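PDB 1QYI: hypothetical protein from Staphylococcus aureus subsp. aureus, which is of unknown function but probably acts as a hydrolase of the haloacid dehalogenase (HAD) superfamily. Local coordinates for residues 10-15 / 252-257; 84-89 / 171-176; 88-93 / 152-157; 285-290 / 332-337; 326-331 / 352-357. All coordinates share one frame; numbering follows the deposited sequence.

Overall arrangement
The five contacts fall into two bodies. Contacts 4 and 5 lie in the domain built on a parallel sheet, with centres about 11 Å apart; they share helix 325-334 and are tied by Q332 NE2, which hydrogen-bonds H357 O at 3.0 Å. Contacts 2 and 3 share helix 77-93 in the helical insert, centres again about 11 Å apart. Contact 1 belongs to the sheet domain, joining the loop from strand 3-6 into the insert to residues after helix 242-252; its centre is about 32 Å from that of contact 2 and about 21 Å from that of contact 4. That loop starts in a D-x-D-G sequence including D7 and D9, probably the active-site signature of HAD enzymes.

Contact 1. Residues 10-15 / 252-257; sequences GVFLSE and LGLLPY
F12 and L13 carry residues 10-15 onto L252 at the end of helix 242-252 and L254 just past it. G10 comes first, at a positive phi of 88°, and its N bonds L13 O (2.9 Å), closing a tight turn that brings the next residues round to the leucines. F12 then sends its ring toward L254, with CD1 at 4.4 Å from L254 CD1 in a loose, oblique approach; F6 and F249 meet the same ring edge-to-face. A turn followed by a more extended run directly after the first strand is consistent with the squiggle and flap of HAD enzymes, and the backbone pairing of F12 with L214 and of S14 with I212 joins the two ends of the long helical insert. L13 makes the tighter touch: its CD2 lies 3.7 Å from L252 CD1, the two side chains sliding past each other in opposite directions. Its CG is placed opposite the carbonyl carbon (chi1 -46°), which sends the branch out to L252. S14 follows, its backbone held by I212. On the other segment, G253 ends the helix in a Schellman motif that redirects the chain after L252 and leads into L254; both leucines point toward residues 10-15.

Contact 2. Residues 84-89 / 171-176; sequences VFSIHL and GALWTL
L173, near the start of helix 172-195, pushes its two methyls against F85, S86 and L89 of helix 77-93. Both helices belong to the all-helical insert that follows the first strand of the sheet domain, consistent with a C1-type cap of a HAD enzyme. The short helical segments run at 120° to each other with axes 11.8 Å apart, and L173 does the touching on its side, meeting three residues of the other helix.

The apolar part is divided between the branches of L173. CD2 meets the F85 ring at CE2, 4.0 Å away, the two side chains crossing obliquely. CD1 lies 4.2 Å from L89 CD2. The CG of L173 sits opposite its backbone N (chi1 -155°), and this swings the fork out toward helix 77-93. V26, L29 and L30 of helix 16-31 also touch the F85 side chain, tying a third helix into the cluster.

Polar atoms play a smaller role. S86 OG is 4.0 Å from L173 CD1, a van der Waals touch, while its hydrogen bond goes back along its own helix to F82 O. At the start of the other helix, G171 takes the N-cap position and its O is gripped twice by T175: the backbone N and OG1, each at 2.8 Å, arrive from opposite faces of the carbonyl plane.

Contact 3. Residues 88-93 / 152-157; sequences HLIDIL and EEFATT
Two neighbouring helices of the helical insert, 77-93 and 144-158, come together where I90 fits against F154 and A155. The backbones are close here: the CA atoms of I90 and A155 lie 6.2 Å apart, a spacing that the small side chain of A155 allows.

I90 uses both branches. CD1 reaches A155 CB at 3.7 Å and also approaches F154 CD2 at 4.0 Å, where it lies at the ring's edge and in its plane. CG2 meets F154 CE2 at 3.8 Å from an oblique direction. The split follows from the first torsion: at chi1 -70°, CG1 stands opposite the carbonyl carbon and leads CD1 toward A155, while CG2 stands opposite the backbone N, beside the phenyl ring. In F154 itself, a CG opposite the backbone N (chi1 -174°) carries the ring across to I90, with its CD2 and CE2 side nearest.

This is plain helix-helix packing within what is probably the cap of a HAD enzyme, built from hydrocarbon alone. Neighbouring parts of the insert extend it: F136 meets the F154 ring edge-to-face, L151 and E158 of helix 144-158 also touch I90, and F167 packs on A155. One residue before F154, E153 O accepts from T157 N and, at 2.8 Å, from T156 OG1, both on the same face of the carbonyl plane.

Contact 4. Residues 285-290 / 332-337; sequences PNPFSY and QKIGAT
K333 and I334, in the last turn of helix 325-334, both settle on the ring of P287, just ahead of helix 288-295. K333 comes first. Its CG, anti to the backbone N (chi1 162°), is carried to P287 CG, 3.6 Å away, and the side chains cross at about a right angle. The lysine chain then bends at each later torsion, folding its amine back beside the proline, where NZ stands 4.0 Å from P287 CD. Q309 and D310 also touch this partly exposed lysine.

I334 makes the more buried touch: CG2 is 3.5 Å from P287 CB, the side chains sliding past each other in opposite directions. At chi1 71°, CG1 takes the crowded position between backbone N and carbonyl carbon, and CG2 turns toward the proline. I320 of the central sheet packs on I334 as well. G335 then ends the helix with positive phi, and the chain passes into strand 337-341; strand 318-322, helix 325-334 and this strand form one beta-alpha-beta unit of the Rossmann-like HAD domain.

On the proline side, N286 caps helix 288-295: its OD1 accepts from F288 N in the carbonyl plane, at 2.8 Å with an N-H...O angle of 142°. The contact is thus mostly hydrocarbon, with P287 held at a capped helix start and the K333 amine folded back against the proline ring at the rim.

Contact 5. Residues 326-331 / 352-357; sequences ADLLSA and GELEAH
L328 and H357 mark the closest backbone approach, their CA atoms 8.0 Å apart, where helix 325-334 passes the end of helix 351-356. The two helices are successive connections of the Rossmann-like HAD fold: the first links strands 318-322 and 337-341, the second strands 337-341 and 361-363. By H357 the second helix is finishing, and the bond from H357 N to L354 O is weak.

L328 carries most of the contact. Its CG stands opposite the backbone N (chi1 176°), which directs both methyls at residues 352-357. CD1 touches L354 CD2 at 4.0 Å and H357 CB at 3.9 Å, so it meets both residues; CD2 lies 3.8 Å from H357 CB and 3.7 Å from H357 O. That carbonyl also accepts a hydrogen bond from Q332, one turn on from L328, adding a polar tie between helix 325-334 and the residue just after helix 351-356. F338 of strand 337-341 also touches L328, which therefore packs on the sheet as well as on residues 352-357.

The same helix brings D327, salt-bridged to K284, close to D7 in what is probably the HAD active site. At the outer margin, L329 contributes a single methyl: its CD1 stands 4.2 Å from H357 ND1, approaching the imidazole obliquely.

Contact 1. Residues 10-15 / 252-257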
# COMPACT_ATOMS: atom_id res chain seq x y z
N GLY A 10 -6.91 7.98 -2.51
CA GLY A 10 -6.88 9.42 -2.45
C GLY A 10 -8.10 10.03 -3.12
O GLY A 10 -8.27 11.25 -3.10
N VAL A 11 -8.96 9.18 -3.69
CA VAL A 11 -10.17 9.62 -4.38
C VAL A 11 -11.43 8.94 -3.86
O VAL A 11 -12.34 9.58 -3.34
CB VAL A 11 -10.08 9.32 -5.90
CG1 VAL A 11 -11.40 9.67 -6.57
CG2 VAL A 11 -8.95 10.10 -6.53
N PHE A 12 -11.47 7.62 -4.03
CA PHE A 12 -12.60 6.79 -3.61
C PHE A 12 -12.29 6.09 -2.29
O PHE A 12 -13.15 6.01 -1.41
CB PHE A 12 -12.88 5.73 -4.68
CG PHE A 12 -13.47 6.28 -5.96
CD1 PHE A 12 -14.83 6.60 -6.03
CD2 PHE A 12 -12.68 6.44 -7.10
CE1 PHE A 12 -15.41 7.06 -7.23
CE2 PHE A 12 -13.25 6.90 -8.29
CZ PHE A 12 -14.62 7.21 -8.36
N LEU A 13 -11.07 5.57 -2.17
CA LEU A 13 -10.65 4.86 -0.97
C LEU A 13 -9.35 5.44 -0.42
O LEU A 13 -8.64 6.15 -1.13
CB LEU A 13 -10.42 3.39 -1.31
CG LEU A 13 -11.45 2.63 -2.15
CD1 LEU A 13 -10.89 1.25 -2.45
CD2 LEU A 13 -12.80 2.53 -1.42
N SER A 14 -9.04 5.16 0.83
CA SER A 14 -7.80 5.65 1.40
C SER A 14 -6.87 4.47 1.62
O SER A 14 -7.26 3.33 1.40
CB SER A 14 -8.05 6.40 2.72
OG SER A 14 -8.83 5.62 3.61
N GLU A 15 -5.64 4.75 2.04
CA GLU A 15 -4.65 3.69 2.26
C GLU A 15 -4.51 3.29 3.72
O GLU A 15 -3.71 2.41 4.05
CB GLU A 15 -3.28 4.14 1.75
CG GLU A 15 -3.17 4.28 0.25
CD GLU A 15 -1.83 4.85 -0.18
OE1 GLU A 15 -1.51 5.98 0.26
OE2 GLU A 15 -1.10 4.18 -0.94
N LEU A 252 -18.28 -2.95 -2.85
CA LEU A 252 -18.91 -1.66 -2.60
C LEU A 252 -20.04 -1.29 -3.55
O LEU A 252 -20.88 -0.44 -3.22
CB LEU A 252 -17.86 -0.55 -2.62
CG LEU A 252 -16.79 -0.66 -1.53
CD1 LEU A 252 -15.64 0.27 -1.87
CD2 LEU A 252 -17.40 -0.31 -0.18
N GLY A 253 -20.07 -1.91 -4.72
CA GLY A 253 -21.11 -1.61 -5.70
C GLY A 253 -20.74 -0.49 -6.65
O GLY A 253 -21.61 0.17 -7.21
N LEU A 254 -19.44 -0.28 -6.86
CA LEU A 254 -18.99 0.78 -7.75
C LEU A 254 -18.57 0.20 -9.09
O LEU A 254 -18.67 0.85 -10.13
CB LEU A 254 -17.83 1.54 -7.12
CG LEU A 254 -18.09 2.17 -5.76
CD1 LEU A 254 -16.80 2.74 -5.19
CD2 LEU A 254 -19.15 3.26 -5.87
N LEU A 255 -18.11 -1.05 -9.06
CA LEU A 255 -17.65 -1.72 -10.27
C LEU A 255 -18.59 -1.59 -11.46
O LEU A 255 -18.15 -1.35 -12.58
CB LEU A 255 -17.40 -3.20 -9.96
CG LEU A 255 -16.50 -3.91 -10.97
CD1 LEU A 255 -15.14 -3.23 -10.99
CD2 LEU A 255 -16.37 -5.37 -10.59
N PRO A 256 -19.91 -1.75 -11.25
CA PRO A 256 -20.86 -1.63 -12.36
C PRO A 256 -20.77 -0.33 -13.18
O PRO A 256 -21.31 -0.26 -14.29
CB PRO A 256 -22.21 -1.80 -11.66
CG PRO A 256 -21.89 -2.80 -10.59
CD PRO A 256 -20.58 -2.27 -10.04
N TYR A 257 -20.10 0.68 -12.64
CA TYR A 257 -19.94 1.98 -13.32
C TYR A 257 -18.62 2.07 -14.07
O TYR A 257 -18.29 3.13 -14.62
CB TYR A 257 -19.98 3.12 -12.30
CG TYR A 257 -21.27 3.18 -11.53
CD1 TYR A 257 -22.45 3.62 -12.13
CD2 TYR A 257 -21.32 2.77 -10.20
CE1 TYR A 257 -23.65 3.67 -11.42
CE2 TYR A 257 -22.50 2.81 -9.48
CZ TYR A 257 -23.66 3.25 -10.09
OH TYR A 257 -24.83 3.26 -9.36

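Contact 2. Residues 84-89 / 171-176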
# COMPACT_ATOMS: atom_id res chain seq x y z
N VAL A 84 10.00 -2.75 11.49
CA VAL A 84 9.44 -2.54 12.82
C VAL A 84 9.46 -3.84 13.63
O VAL A 84 9.73 -3.84 14.82
CB VAL A 84 7.99 -2.00 12.72
CG1 VAL A 84 7.29 -2.09 14.07
CG2 VAL A 84 8.02 -0.56 12.23
N PHE A 85 9.17 -4.96 12.97
CA PHE A 85 9.15 -6.23 13.66
C PHE A 85 10.55 -6.75 13.95
O PHE A 85 10.76 -7.50 14.91
CB PHE A 85 8.37 -7.26 12.85
CG PHE A 85 8.45 -8.64 13.42
CD1 PHE A 85 7.71 -8.98 14.55
CD2 PHE A 85 9.31 -9.59 12.87
CE1 PHE A 85 7.83 -10.24 15.12
CE2 PHE A 85 9.44 -10.86 13.42
CZ PHE A 85 8.70 -11.19 14.55
N SER A 86 11.52 -6.37 13.12
CA SER A 86 12.90 -6.81 13.32
C SER A 86 13.52 -6.14 14.55
O SER A 86 14.27 -6.77 15.31
CB SER A 86 13.75 -6.50 12.08
OG SER A 86 13.41 -7.33 11.00
N ILE A 87 13.20 -4.87 14.74
CA ILE A 87 13.71 -4.08 15.86
C ILE A 87 13.29 -4.72 17.18
O ILE A 87 14.06 -4.75 18.15
CB ILE A 87 13.18 -2.63 15.79
CG1 ILE A 87 13.67 -1.99 14.49
CG2 ILE A 87 13.68 -1.82 16.98
CD1 ILE A 87 15.18 -2.07 14.33
N HIS A 88 12.07 -5.24 17.22
CA HIS A 88 11.58 -5.89 18.42
C HIS A 88 12.15 -7.29 18.53
O HIS A 88 12.38 -7.79 19.63
CB HIS A 88 10.06 -5.96 18.43
CG HIS A 88 9.40 -4.64 18.59
ND1 HIS A 88 9.85 -3.69 19.49
CD2 HIS A 88 8.33 -4.09 17.98
CE1 HIS A 88 9.09 -2.62 19.42
NE2 HIS A 88 8.15 -2.83 18.52
N LEU A 89 12.38 -7.94 17.39
CA LEU A 89 12.92 -9.28 17.40
C LEU A 89 14.34 -9.21 17.95
O LEU A 89 14.70 -9.94 18.87
CB LEU A 89 12.93 -9.88 15.99
CG LEU A 89 13.54 -11.28 15.90
CD1 LEU A 89 12.82 -12.22 16.83
CD2 LEU A 89 13.49 -11.77 14.48
N GLY A 171 14.09 -11.65 2.35
CA GLY A 171 14.63 -12.84 3.00
C GLY A 171 13.55 -13.78 3.47
O GLY A 171 12.36 -13.54 3.25
N ALA A 172 13.95 -14.87 4.12
CA ALA A 172 12.97 -15.82 4.62
C ALA A 172 12.04 -15.15 5.63
O ALA A 172 10.83 -15.36 5.60
CB ALA A 172 13.68 -17.02 5.26
N LEU A 173 12.60 -14.34 6.52
CA LEU A 173 11.79 -13.64 7.52
C LEU A 173 10.91 -12.62 6.82
O LEU A 173 9.74 -12.44 7.18
CB LEU A 173 12.68 -12.91 8.54
CG LEU A 173 12.17 -12.61 9.96
CD1 LEU A 173 12.75 -11.27 10.37
CD2 LEU A 173 10.65 -12.58 10.04
N TRP A 174 11.46 -11.94 5.81
CA TRP A 174 10.72 -10.93 5.07
C TRP A 174 9.53 -11.56 4.35
O TRP A 174 8.46 -10.96 4.24
CB TRP A 174 11.62 -10.25 4.03
CG TRP A 174 10.97 -9.06 3.36
CD1 TRP A 174 11.01 -7.77 3.78
CD2 TRP A 174 10.13 -9.09 2.20
NE1 TRP A 174 10.26 -6.98 2.95
CE2 TRP A 174 9.72 -7.75 1.97
CE3 TRP A 174 9.71 -10.09 1.33
CZ2 TRP A 174 8.87 -7.41 0.88
CZ3 TRP A 174 8.87 -9.74 0.26
CH2 TRP A 174 8.48 -8.41 0.05
N THR A 175 9.74 -12.77 3.84
CA THR A 175 8.72 -13.53 3.14
C THR A 175 7.61 -13.93 4.10
O THR A 175 6.44 -13.89 3.76
CB THR A 175 9.35 -14.78 2.47
OG1 THR A 175 10.35 -14.34 1.55
CG2 THR A 175 8.31 -15.59 1.72
N LEU A 176 8.00 -14.31 5.32
CA LEU A 176 7.03 -14.69 6.34
C LEU A 176 6.12 -13.53 6.68
O LEU A 176 4.90 -13.63 6.55
CB LEU A 176 7.73 -15.13 7.63
CG LEU A 176 6.80 -15.42 8.81
CD1 LEU A 176 5.80 -16.51 8.44
CD2 LEU A 176 7.62 -15.84 10.03

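Contact 3. Residues 88-93 / 152-157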
# COMPACT_ATOMS: atom_id res chain seq x y z
N HIS A 88 12.07 -5.24 17.22
CA HIS A 88 11.58 -5.89 18.42
C HIS A 88 12.15 -7.29 18.53
O HIS A 88 12.38 -7.79 19.63
CB HIS A 88 10.06 -5.96 18.43
CG HIS A 88 9.40 -4.64 18.59
ND1 HIS A 88 9.85 -3.69 19.49
CD2 HIS A 88 8.33 -4.09 17.98
CE1 HIS A 88 9.09 -2.62 19.42
NE2 HIS A 88 8.15 -2.83 18.52
N LEU A 89 12.38 -7.94 17.39
CA LEU A 89 12.92 -9.28 17.40
C LEU A 89 14.34 -9.21 17.95
O LEU A 89 14.70 -9.94 18.87
CB LEU A 89 12.93 -9.88 15.99
CG LEU A 89 13.54 -11.28 15.90
CD1 LEU A 89 12.82 -12.22 16.83
CD2 LEU A 89 13.49 -11.77 14.48
N ILE A 90 15.14 -8.32 17.37
CA ILE A 90 16.52 -8.13 17.80
C ILE A 90 16.55 -7.79 19.30
O ILE A 90 17.44 -8.21 20.03
CB ILE A 90 17.20 -6.98 16.96
CG1 ILE A 90 17.42 -7.44 15.53
CG2 ILE A 90 18.55 -6.59 17.56
CD1 ILE A 90 17.59 -6.32 14.54
N ASP A 91 15.54 -7.05 19.76
CA ASP A 91 15.43 -6.63 21.15
C ASP A 91 15.19 -7.82 22.10
O ASP A 91 15.72 -7.86 23.21
CB ASP A 91 14.30 -5.60 21.28
CG ASP A 91 14.35 -4.84 22.59
OD1 ASP A 91 15.47 -4.56 23.08
OD2 ASP A 91 13.27 -4.49 23.12
N ILE A 92 14.38 -8.77 21.64
CA ILE A 92 14.06 -9.96 22.42
C ILE A 92 15.25 -10.93 22.36
O ILE A 92 15.52 -11.65 23.32
CB ILE A 92 12.78 -10.66 21.85
CG1 ILE A 92 11.60 -9.69 21.92
CG2 ILE A 92 12.44 -11.91 22.66
CD1 ILE A 92 10.34 -10.23 21.30
N LEU A 93 15.95 -10.95 21.23
CA LEU A 93 17.10 -11.84 21.07
C LEU A 93 18.31 -11.44 21.89
O LEU A 93 19.20 -12.26 22.12
CB LEU A 93 17.51 -11.92 19.60
CG LEU A 93 16.50 -12.61 18.69
CD1 LEU A 93 16.94 -12.41 17.26
CD2 LEU A 93 16.40 -14.08 19.03
N GLU A 152 20.73 -4.16 9.47
CA GLU A 152 21.67 -5.28 9.49
C GLU A 152 22.85 -5.04 10.44
O GLU A 152 23.26 -5.94 11.18
CB GLU A 152 22.20 -5.54 8.08
CG GLU A 152 22.99 -6.81 7.91
CD GLU A 152 23.18 -7.16 6.45
OE1 GLU A 152 23.84 -6.38 5.73
OE2 GLU A 152 22.64 -8.20 6.01
N GLU A 153 23.38 -3.83 10.41
CA GLU A 153 24.50 -3.43 11.26
C GLU A 153 24.05 -3.47 12.71
O GLU A 153 24.81 -3.87 13.60
CB GLU A 153 24.96 -2.02 10.88
CG GLU A 153 25.68 -1.23 11.97
CD GLU A 153 27.18 -1.48 12.03
OE1 GLU A 153 27.59 -2.63 12.31
OE2 GLU A 153 27.95 -0.52 11.79
N PHE A 154 22.82 -3.04 12.95
CA PHE A 154 22.25 -3.02 14.29
C PHE A 154 22.16 -4.43 14.86
O PHE A 154 22.48 -4.66 16.02
CB PHE A 154 20.85 -2.41 14.23
CG PHE A 154 20.23 -2.19 15.57
CD1 PHE A 154 20.68 -1.19 16.41
CD2 PHE A 154 19.16 -2.99 15.99
CE1 PHE A 154 20.09 -0.97 17.65
CE2 PHE A 154 18.56 -2.78 17.22
CZ PHE A 154 19.03 -1.77 18.06
N ALA A 155 21.71 -5.37 14.03
CA ALA A 155 21.58 -6.75 14.46
C ALA A 155 22.93 -7.38 14.79
O ALA A 155 23.05 -8.10 15.77
CB ALA A 155 20.86 -7.55 13.39
N THR A 156 23.95 -7.10 13.97
CA THR A 156 25.29 -7.66 14.21
C THR A 156 25.93 -7.11 15.49
O THR A 156 26.49 -7.87 16.28
CB THR A 156 26.27 -7.39 13.04
OG1 THR A 156 26.60 -6.00 13.00
CG2 THR A 156 25.66 -7.81 11.71
N THR A 157 25.85 -5.80 15.68
CA THR A 157 26.43 -5.17 16.87
C THR A 157 25.65 -5.52 18.15
O THR A 157 26.25 -5.76 19.20
CB THR A 157 26.51 -3.62 16.73
OG1 THR A 157 25.19 -3.08 16.55
CG2 THR A 157 27.38 -3.22 15.53

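Contact 4. Residues 285-290 / 332-337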
# COMPACT_ATOMS: atom_id res chain seq x y z
N PRO A 285 4.07 7.47 -12.73
CA PRO A 285 4.45 8.77 -13.31
C PRO A 285 4.24 8.66 -14.82
O PRO A 285 3.81 9.62 -15.48
CB PRO A 285 5.92 8.91 -12.93
CG PRO A 285 6.03 8.11 -11.67
CD PRO A 285 5.18 6.89 -11.95
N ASN A 286 4.53 7.48 -15.37
CA ASN A 286 4.37 7.22 -16.80
C ASN A 286 2.87 7.07 -17.08
O ASN A 286 2.19 6.26 -16.45
CB ASN A 286 5.13 5.94 -17.20
CG ASN A 286 5.07 5.66 -18.70
OD1 ASN A 286 3.98 5.49 -19.26
ND2 ASN A 286 6.23 5.61 -19.35
N PRO A 287 2.34 7.84 -18.04
CA PRO A 287 0.93 7.82 -18.43
C PRO A 287 0.39 6.52 -19.03
O PRO A 287 -0.77 6.45 -19.43
CB PRO A 287 0.83 8.98 -19.42
CG PRO A 287 2.17 8.94 -20.09
CD PRO A 287 3.12 8.72 -18.93
N PHE A 288 1.22 5.48 -19.08
CA PHE A 288 0.82 4.20 -19.64
C PHE A 288 -0.52 3.66 -19.16
O PHE A 288 -1.38 3.30 -19.98
CB PHE A 288 1.85 3.12 -19.37
CG PHE A 288 1.35 1.74 -19.65
CD1 PHE A 288 1.16 1.32 -20.96
CD2 PHE A 288 1.03 0.87 -18.62
CE1 PHE A 288 0.66 0.05 -21.25
CE2 PHE A 288 0.52 -0.40 -18.89
CZ PHE A 288 0.33 -0.81 -20.22
N SER A 289 -0.69 3.58 -17.85
CA SER A 289 -1.92 3.06 -17.28
C SER A 289 -3.11 3.95 -17.61
O SER A 289 -4.21 3.46 -17.85
CB SER A 289 -1.79 2.90 -15.76
OG SER A 289 -1.55 4.16 -15.15
N TYR A 290 -2.89 5.26 -17.64
CA TYR A 290 -3.98 6.16 -17.97
C TYR A 290 -4.34 5.98 -19.44
O TYR A 290 -5.51 6.07 -19.81
CB TYR A 290 -3.60 7.62 -17.68
CG TYR A 290 -4.06 8.09 -16.32
CD1 TYR A 290 -5.41 8.01 -15.96
CD2 TYR A 290 -3.15 8.56 -15.37
CE1 TYR A 290 -5.84 8.38 -14.69
CE2 TYR A 290 -3.57 8.93 -14.09
CZ TYR A 290 -4.92 8.84 -13.75
OH TYR A 290 -5.35 9.18 -12.48
N GLN A 332 -0.79 16.32 -17.89
CA GLN A 332 -0.14 17.37 -18.65
C GLN A 332 0.66 16.73 -19.79
O GLN A 332 0.89 17.36 -20.82
CB GLN A 332 0.78 18.19 -17.75
CG GLN A 332 0.04 18.78 -16.56
CD GLN A 332 0.81 19.89 -15.87
OE1 GLN A 332 2.04 19.85 -15.81
NE2 GLN A 332 0.10 20.86 -15.32
N LYS A 333 1.07 15.48 -19.59
CA LYS A 333 1.84 14.72 -20.58
C LYS A 333 1.04 14.34 -21.83
O LYS A 333 1.45 14.63 -22.95
CB LYS A 333 2.39 13.43 -19.95
CG LYS A 333 2.82 12.36 -20.97
CD LYS A 333 3.93 12.84 -21.90
CE LYS A 333 5.31 12.59 -21.30
NZ LYS A 333 5.56 11.14 -21.07
N ILE A 334 -0.09 13.67 -21.61
CA ILE A 334 -0.97 13.22 -22.70
C ILE A 334 -1.89 14.31 -23.21
O ILE A 334 -2.61 14.12 -24.19
CB ILE A 334 -1.87 12.04 -22.27
CG1 ILE A 334 -2.94 12.55 -21.29
CG2 ILE A 334 -1.03 10.95 -21.65
CD1 ILE A 334 -3.95 11.49 -20.87
N GLY A 335 -1.89 15.46 -22.53
CA GLY A 335 -2.74 16.56 -22.96
C GLY A 335 -4.15 16.55 -22.40
O GLY A 335 -5.05 17.16 -22.99
N ALA A 336 -4.37 15.87 -21.28
CA ALA A 336 -5.71 15.83 -20.69
C ALA A 336 -5.89 16.86 -19.59
O ALA A 336 -4.93 17.34 -18.99
CB ALA A 336 -5.98 14.44 -20.14
N THR A 337 -7.15 17.22 -19.34
CA THR A 337 -7.44 18.19 -18.29
C THR A 337 -7.27 17.50 -16.94
O THR A 337 -7.74 16.37 -16.75
CB THR A 337 -8.88 18.74 -18.40
OG1 THR A 337 -8.96 19.65 -19.50
CG2 THR A 337 -9.27 19.47 -17.12

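Contact 5. Residues 326-331 / 352-357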
# COMPACT_ATOMS: atom_id res chain seq x y z
N ALA A 326 1.93 12.75 -9.33
CA ALA A 326 2.33 11.87 -10.42
C ALA A 326 1.22 11.74 -11.46
O ALA A 326 1.49 11.46 -12.63
CB ALA A 326 2.71 10.49 -9.88
N ASP A 327 -0.03 11.93 -11.05
CA ASP A 327 -1.16 11.85 -11.98
C ASP A 327 -1.32 13.16 -12.73
O ASP A 327 -1.82 13.19 -13.86
CB ASP A 327 -2.45 11.51 -11.24
CG ASP A 327 -2.52 10.05 -10.83
OD1 ASP A 327 -2.13 9.21 -11.66
OD2 ASP A 327 -2.97 9.74 -9.71
N LEU A 328 -0.91 14.24 -12.09
CA LEU A 328 -1.00 15.57 -12.68
C LEU A 328 -0.06 15.65 -13.90
O LEU A 328 -0.46 16.13 -14.96
CB LEU A 328 -0.64 16.62 -11.63
CG LEU A 328 -0.57 18.08 -12.09
CD1 LEU A 328 -1.02 19.01 -10.97
CD2 LEU A 328 0.85 18.38 -12.53
N LEU A 329 1.17 15.17 -13.73
CA LEU A 329 2.16 15.17 -14.81
C LEU A 329 1.73 14.23 -15.94
O LEU A 329 2.00 14.49 -17.11
CB LEU A 329 3.53 14.78 -14.25
CG LEU A 329 4.52 15.85 -13.76
CD1 LEU A 329 3.83 17.02 -13.09
CD2 LEU A 329 5.51 15.19 -12.80
N SER A 330 1.06 13.13 -15.59
CA SER A 330 0.58 12.18 -16.60
C SER A 330 -0.51 12.84 -17.45
O SER A 330 -0.66 12.50 -18.62
CB SER A 330 -0.01 10.92 -15.94
OG SER A 330 0.99 10.09 -15.37
N ALA A 331 -1.27 13.75 -16.86
CA ALA A 331 -2.32 14.43 -17.61
C ALA A 331 -1.70 15.54 -18.47
O ALA A 331 -2.02 15.67 -19.65
CB ALA A 331 -3.37 15.02 -16.66
N GLY A 352 -0.98 23.43 -2.21
CA GLY A 352 0.11 24.27 -2.66
C GLY A 352 0.91 23.67 -3.80
O GLY A 352 1.19 24.36 -4.79
N GLU A 353 1.28 22.40 -3.69
CA GLU A 353 2.04 21.74 -4.75
C GLU A 353 1.19 21.61 -6.02
O GLU A 353 1.71 21.71 -7.13
CB GLU A 353 2.50 20.34 -4.30
CG GLU A 353 1.34 19.36 -4.15
CD GLU A 353 1.76 17.91 -3.95
OE1 GLU A 353 2.42 17.60 -2.93
OE2 GLU A 353 1.41 17.08 -4.82
N LEU A 354 -0.11 21.39 -5.86
CA LEU A 354 -0.99 21.25 -7.03
C LEU A 354 -1.08 22.55 -7.81
O LEU A 354 -1.04 22.54 -9.04
CB LEU A 354 -2.40 20.80 -6.61
CG LEU A 354 -2.51 19.37 -6.08
CD1 LEU A 354 -3.95 19.07 -5.70
CD2 LEU A 354 -2.02 18.40 -7.13
N GLU A 355 -1.20 23.67 -7.12
CA GLU A 355 -1.29 24.94 -7.81
C GLU A 355 0.09 25.34 -8.34
O GLU A 355 0.19 25.94 -9.41
CB GLU A 355 -1.83 26.02 -6.87
CG GLU A 355 -3.21 25.69 -6.31
CD GLU A 355 -3.71 26.77 -5.37
OE1 GLU A 355 -2.97 27.11 -4.43
OE2 GLU A 355 -4.85 27.26 -5.58
N ALA A 356 1.14 25.00 -7.61
CA ALA A 356 2.49 25.32 -8.08
C ALA A 356 2.84 24.46 -9.30
O ALA A 356 3.86 24.68 -9.96
CB ALA A 356 3.51 25.10 -6.96
N HIS A 357 2.00 23.47 -9.60
CA HIS A 357 2.23 22.60 -10.76
C HIS A 357 1.22 22.87 -11.87
O HIS A 357 1.13 22.10 -12.83
CB HIS A 357 2.21 21.13 -10.35
CG HIS A 357 3.54 20.61 -9.89
ND1 HIS A 357 4.59 20.40 -10.75
CD2 HIS A 357 3.99 20.29 -8.65
CE1 HIS A 357 5.64 19.96 -10.07
NE2 HIS A 357 5.30 19.89 -8.79